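Local coordinates for protein translation initiation factor eIF2B subunit epsilon (Schizosaccharomyces pombe, PDB 5B04) that serves as part of the eIF2B complex, which catalyses the exchange of GDP for GTP on the gamma subunit of translation initiation factor eIF2, at residues A346-G351 with C360-A365; F366-V371 with I383-V388. One frame throughout, in Å; residues are numbered along the deposited sequence.

Interaction 1: A346-G351 with C360-A365; sequences ANTIIG and CSIDSA
T348 turns its methyl onto the backbone of the neighbouring coil, where CG2 sits 3.3 Å from the amide N of S364 and about as far from that of A365. Its chi1 of 86° places OG1 between the backbone N and the carbonyl carbon and leaves CG2 anti to that carbon, beside the backbone N. The same methyl meets the CG2 branch of I362 at 3.6 Å, and I362 continues inward to touch I356. A346 and D363 pair in parallel register with their side chains on the same face of the sheet. There the aspartate reaches back, CG anti to the backbone N, and its OD1 comes to 3.8 Å from the CB of A346. One step further on, the CB of N347 lies 3.8 Å from the OG of S364, a hydroxyl that also makes a weak hydrogen bond to the carboxylate of D363. Main-chain bonds fix the alignment: A346 N to I362 O at 2.8 Å, S364 N to A346 O, and, past the corner, I349 N to A365 O at 3.2 Å. N347 and S364 both adopt left-handed backbone angles, so the two chains bend at equivalent points. Corners stacked 17 residues apart, each joining short strands of two different sheets, with equivalent strands of successive coils paired in parallel, are characteristic of the left-handed parallel beta-helix, here the LbH domain of eIF2B epsilon.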
loop_
_atom_site.group_PDB
_atom_site.type_symbol
_atom_site.label_atom_id
_atom_site.label_comp_id
_atom_site.label_asym_id
_atom_site.label_seq_id
_atom_site.Cartn_x
_atom_site.Cartn_y
_atom_site.Cartn_z
ATOM N N ALA I 346 -36.657 17.792 27.949
ATOM C CA ALA I 346 -35.219 17.706 28.182
ATOM C C ALA I 346 -34.881 17.206 29.583
ATOM O O ALA I 346 -35.355 17.755 30.574
ATOM C CB ALA I 346 -34.574 19.064 27.945
ATOM N N ASN I 347 -34.055 16.164 29.648
ATOM C CA ASN I 347 -33.548 15.621 30.908
ATOM C C ASN I 347 -34.654 15.067 31.812
ATOM O O ASN I 347 -34.499 15.003 33.030
ATOM C CB ASN I 347 -32.738 16.693 31.656
ATOM C CG ASN I 347 -31.868 16.113 32.759
ATOM O OD1 ASN I 347 -31.455 14.954 32.699
ATOM N ND2 ASN I 347 -31.587 16.919 33.777
ATOM N N THR I 348 -35.767 14.650 31.217
ATOM C CA THR I 348 -36.865 14.092 32.002
ATOM C C THR I 348 -37.092 12.613 31.713
ATOM O O THR I 348 -36.694 12.101 30.666
ATOM C CB THR I 348 -38.191 14.834 31.749
ATOM O OG1 THR I 348 -38.841 14.277 30.601
ATOM C CG2 THR I 348 -37.948 16.312 31.530
ATOM N N ILE I 349 -37.743 11.936 32.653
ATOM C CA ILE I 349 -38.124 10.541 32.482
ATOM C C ILE I 349 -39.644 10.430 32.406
ATOM O O ILE I 349 -40.356 10.965 33.255
ATOM C CB ILE I 349 -37.589 9.664 33.629
ATOM C CG1 ILE I 349 -36.060 9.651 33.618
ATOM C CG2 ILE I 349 -38.128 8.248 33.518
ATOM C CD1 ILE I 349 -35.443 8.946 34.805
ATOM N N ILE I 350 -40.137 9.743 31.380
ATOM C CA ILE I 350 -41.573 9.635 31.149
ATOM C C ILE I 350 -42.030 8.180 31.116
ATOM O O ILE I 350 -41.491 7.367 30.367
ATOM C CB ILE I 350 -41.976 10.322 29.833
ATOM C CG1 ILE I 350 -41.577 11.799 29.864
ATOM C CG2 ILE I 350 -43.469 10.176 29.587
ATOM C CD1 ILE I 350 -41.788 12.516 28.552
ATOM N N GLY I 351 -43.033 7.861 31.928
ATOM C CA GLY I 351 -43.547 6.507 32.008
ATOM C C GLY I 351 -44.375 6.098 30.804
ATOM O O GLY I 351 -44.494 6.845 29.833
ATOM N N CYS I 360 -45.255 22.654 25.052
ATOM C CA CYS I 360 -44.869 22.351 26.424
ATOM C C CYS I 360 -43.356 22.372 26.589
ATOM O O CYS I 360 -42.616 22.026 25.668
ATOM C CB CYS I 360 -45.420 20.990 26.852
ATOM S SG CYS I 360 -47.210 20.946 27.070
ATOM N N SER I 361 -42.904 22.784 27.768
ATOM C CA SER I 361 -41.485 22.761 28.096
ATOM C C SER I 361 -41.258 21.982 29.384
ATOM O O SER I 361 -41.505 22.488 30.478
ATOM C CB SER I 361 -40.932 24.180 28.229
ATOM O OG SER I 361 -39.565 24.158 28.599
ATOM N N ILE I 362 -40.790 20.746 29.248
ATOM C CA ILE I 362 -40.547 19.893 30.403
ATOM C C ILE I 362 -39.054 19.639 30.573
ATOM O O ILE I 362 -38.405 19.083 29.686
ATOM C CB ILE I 362 -41.295 18.555 30.277
ATOM C CG1 ILE I 362 -42.750 18.802 29.870
ATOM C CG2 ILE I 362 -41.233 17.785 31.586
ATOM C CD1 ILE I 362 -43.589 17.550 29.803
ATOM N N ASP I 363 -38.513 20.051 31.715
ATOM C CA ASP I 363 -37.074 19.972 31.949
ATOM C C ASP I 363 -36.728 19.370 33.311
ATOM O O ASP I 363 -37.135 19.891 34.346
ATOM C CB ASP I 363 -36.446 21.363 31.820
ATOM C CG ASP I 363 -34.957 21.359 32.104
ATOM O OD1 ASP I 363 -34.178 21.002 31.195
ATOM O OD2 ASP I 363 -34.564 21.718 33.234
ATOM N N SER I 364 -35.973 18.274 33.290
ATOM C CA SER I 364 -35.478 17.615 34.500
ATOM C C SER I 364 -36.590 17.095 35.411
ATOM O O SER I 364 -36.404 16.984 36.623
ATOM C CB SER I 364 -34.570 18.563 35.290
ATOM O OG SER I 364 -33.557 19.107 34.462
ATOM N N ALA I 365 -37.736 16.761 34.829
ATOM C CA ALA I 365 -38.878 16.291 35.609
ATOM C C ALA I 365 -38.985 14.768 35.610
ATOM O O ALA I 365 -38.196 14.078 34.964
ATOM C CB ALA I 365 -40.163 16.908 35.079
#

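Interaction 2: F366-V371 with I383-V388; sequences FLWEDV and ILANSV
W368 leans across onto I383 and A385 of the next coil. Its CG lies anti to the carbonyl carbon, beside the backbone N (chi1 -61°). The CG2 of I383 lies 3.6 Å above the plane of the indole, offset toward its rim. The other branch of I383, CG1, meets the CB of F366 at 3.9 Å. The benzo part of the indole is met by A385, with CB 3.6 Å from CE3. At the ring's edge, near its plane, stands the OD1 of N386, whose amide is turned 67° from the indole; this oxygen also accepts a weak hydrogen bond from E369 N. Y280, on helix 277-288, takes the indole N-H through its hydroxyl. An alanine in place of W368 would probably leave the Y280 hydroxyl without its indole mate and open a gap beside I383 and A385.

On the face of the sheet opposite F366 and I383, L367 and L384 lie side by side, pointing the same way. V371 closes in at about a right angle to L384: its CG1, anti to the backbone N (chi1 178°), comes 3.7 Å from the CD2 of L384, while CG2 lies against the carbonyl oxygens of L384 and A385. W368 to V371 and A385 to V388 each form a type II turn, with D370 and S387 in left-handed conformation and the CB of D370 3.6 Å from the OG of S387. The main chains are joined by L384 N to F366 O, W368 N to L384 O at 3.0 Å and S387 N to E369 O. Buried apolar branches and backbone bonds would thus hold the two coils in register, while the partly exposed polar side chains of E369, D370, N386 and S387 at the turn can meet solvent.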
loop_
_atom_site.group_PDB
_atom_site.type_symbol
_atom_site.label_atom_id
_atom_site.label_comp_id
_atom_site.label_asym_id
_atom_site.label_seq_id
_atom_site.Cartn_x
_atom_site.Cartn_y
_atom_site.Cartn_z
ATOM N N PHE I 366 -39.963 14.252 36.347
ATOM C CA PHE I 366 -40.229 12.818 36.387
ATOM C C PHE I 366 -41.705 12.534 36.146
ATOM O O PHE I 366 -42.566 12.996 36.895
ATOM C CB PHE I 366 -39.798 12.217 37.726
ATOM C CG PHE I 366 -38.322 12.294 37.984
ATOM C CD1 PHE I 366 -37.769 13.407 38.591
ATOM C CD2 PHE I 366 -37.487 11.248 37.626
ATOM C CE1 PHE I 366 -36.412 13.479 38.833
ATOM C CE2 PHE I 366 -36.128 11.313 37.866
ATOM C CZ PHE I 366 -35.590 12.430 38.471
ATOM N N LEU I 367 -41.993 11.773 35.097
ATOM C CA LEU I 367 -43.363 11.394 34.778
ATOM C C LEU I 367 -43.537 9.884 34.841
ATOM O O LEU I 367 -42.867 9.141 34.123
ATOM C CB LEU I 367 -43.758 11.901 33.390
ATOM C CG LEU I 367 -44.456 13.255 33.272
ATOM C CD1 LEU I 367 -43.625 14.376 33.879
ATOM C CD2 LEU I 367 -44.753 13.538 31.810
ATOM N N TRP I 368 -44.439 9.432 35.702
ATOM C CA TRP I 368 -44.739 8.012 35.797
ATOM C C TRP I 368 -45.882 7.698 34.831
ATOM O O TRP I 368 -46.176 8.501 33.948
ATOM C CB TRP I 368 -45.069 7.630 37.242
ATOM C CG TRP I 368 -43.922 7.894 38.193
ATOM C CD1 TRP I 368 -42.669 8.330 37.864
ATOM C CD2 TRP I 368 -43.926 7.741 39.621
ATOM N NE1 TRP I 368 -41.896 8.459 38.992
ATOM C CE2 TRP I 368 -42.643 8.103 40.083
ATOM C CE3 TRP I 368 -44.887 7.333 40.550
ATOM C CZ2 TRP I 368 -42.300 8.070 41.433
ATOM C CZ3 TRP I 368 -44.543 7.301 41.891
ATOM C CH2 TRP I 368 -43.261 7.667 42.319
ATOM N N GLU I 369 -46.520 6.543 34.978
ATOM C CA GLU I 369 -47.482 6.090 33.971
ATOM C C GLU I 369 -48.768 6.918 33.910
ATOM O O GLU I 369 -49.215 7.474 34.911
ATOM C CB GLU I 369 -47.841 4.621 34.204
ATOM C CG GLU I 369 -46.714 3.651 33.897
ATOM C CD GLU I 369 -47.223 2.303 33.426
ATOM O OE1 GLU I 369 -48.422 2.206 33.088
ATOM O OE2 GLU I 369 -46.426 1.343 33.390
ATOM N N ASP I 370 -49.339 6.997 32.710
ATOM C CA ASP I 370 -50.656 7.595 32.475
ATOM C C ASP I 370 -50.789 9.059 32.895
ATOM O O ASP I 370 -51.891 9.528 33.177
ATOM C CB ASP I 370 -51.735 6.767 33.177
ATOM C CG ASP I 370 -51.835 5.357 32.627
ATOM O OD1 ASP I 370 -51.093 4.476 33.109
ATOM O OD2 ASP I 370 -52.653 5.132 31.710
ATOM N N VAL I 371 -49.675 9.783 32.926
ATOM C CA VAL I 371 -49.717 11.212 33.217
ATOM C C VAL I 371 -50.127 11.995 31.974
ATOM O O VAL I 371 -49.529 11.844 30.910
ATOM C CB VAL I 371 -48.360 11.737 33.722
ATOM C CG1 VAL I 371 -48.430 13.236 33.972
ATOM C CG2 VAL I 371 -47.945 11.004 34.984
ATOM N N ILE I 383 -41.973 15.467 40.398
ATOM C CA ILE I 383 -42.431 14.099 40.212
ATOM C C ILE I 383 -43.947 14.054 40.080
ATOM O O ILE I 383 -44.674 14.539 40.947
ATOM C CB ILE I 383 -41.992 13.188 41.372
ATOM C CG1 ILE I 383 -40.466 13.167 41.480
ATOM C CG2 ILE I 383 -42.531 11.780 41.175
ATOM C CD1 ILE I 383 -39.940 12.189 42.507
ATOM N N LEU I 384 -44.414 13.480 38.977
ATOM C CA LEU I 384 -45.841 13.343 38.719
ATOM C C LEU I 384 -46.213 11.865 38.676
ATOM O O LEU I 384 -45.957 11.185 37.683
ATOM C CB LEU I 384 -46.230 14.030 37.405
ATOM C CG LEU I 384 -46.378 15.557 37.344
ATOM C CD1 LEU I 384 -45.093 16.292 37.712
ATOM C CD2 LEU I 384 -46.852 15.981 35.961
ATOM N N ALA I 385 -46.812 11.372 39.755
ATOM C CA ALA I 385 -47.138 9.953 39.866
ATOM C C ALA I 385 -48.223 9.533 38.876
ATOM O O ALA I 385 -48.659 10.330 38.047
ATOM C CB ALA I 385 -47.559 9.621 41.285
ATOM N N ASN I 386 -48.655 8.280 38.973
ATOM C CA ASN I 386 -49.570 7.703 37.992
ATOM C C ASN I 386 -50.900 8.440 37.860
ATOM O O ASN I 386 -51.458 8.925 38.844
ATOM C CB ASN I 386 -49.842 6.234 38.324
ATOM C CG ASN I 386 -48.572 5.419 38.450
ATOM O OD1 ASN I 386 -47.488 5.880 38.099
ATOM N ND2 ASN I 386 -48.702 4.193 38.944
ATOM N N SER I 387 -51.387 8.517 36.623
ATOM C CA SER I 387 -52.694 9.092 36.303
ATOM C C SER I 387 -52.885 10.510 36.832
ATOM O O SER I 387 -53.999 10.911 37.168
ATOM C CB SER I 387 -53.809 8.188 36.833
ATOM O OG SER I 387 -53.892 6.993 36.075
ATOM N N VAL I 388 -51.795 11.265 36.906
ATOM C CA VAL I 388 -51.874 12.678 37.248
ATOM C C VAL I 388 -52.225 13.485 36.005
ATOM O O VAL I 388 -51.592 13.335 34.961
ATOM C CB VAL I 388 -50.555 13.199 37.847
ATOM C CG1 VAL I 388 -50.509 14.717 37.808
ATOM C CG2 VAL I 388 -50.385 12.697 39.267
#

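Overall arrangement
Interactions 1 and 2 join successive coils of one beta-helix, at different corners. Interaction 2 is the more buried and the larger; interaction 1 is only partly buried, and its side with A346, N347, D363 and S364 is more polar and more open to solvent. Both touch helix 277-288, interaction 2 through F366, W368 and I383, interaction 1 chiefly through I349. Strand 349-350, in the first segment of interaction 1, and strand 366-367, in the first segment of interaction 2, are parallel neighbours in the same sheet. I349 O probably accepts a hydrogen bond from L367 N, and I349 packs on F366. Both contacts rely on backbone bonds, but bulky side chains contribute much more to interaction 2.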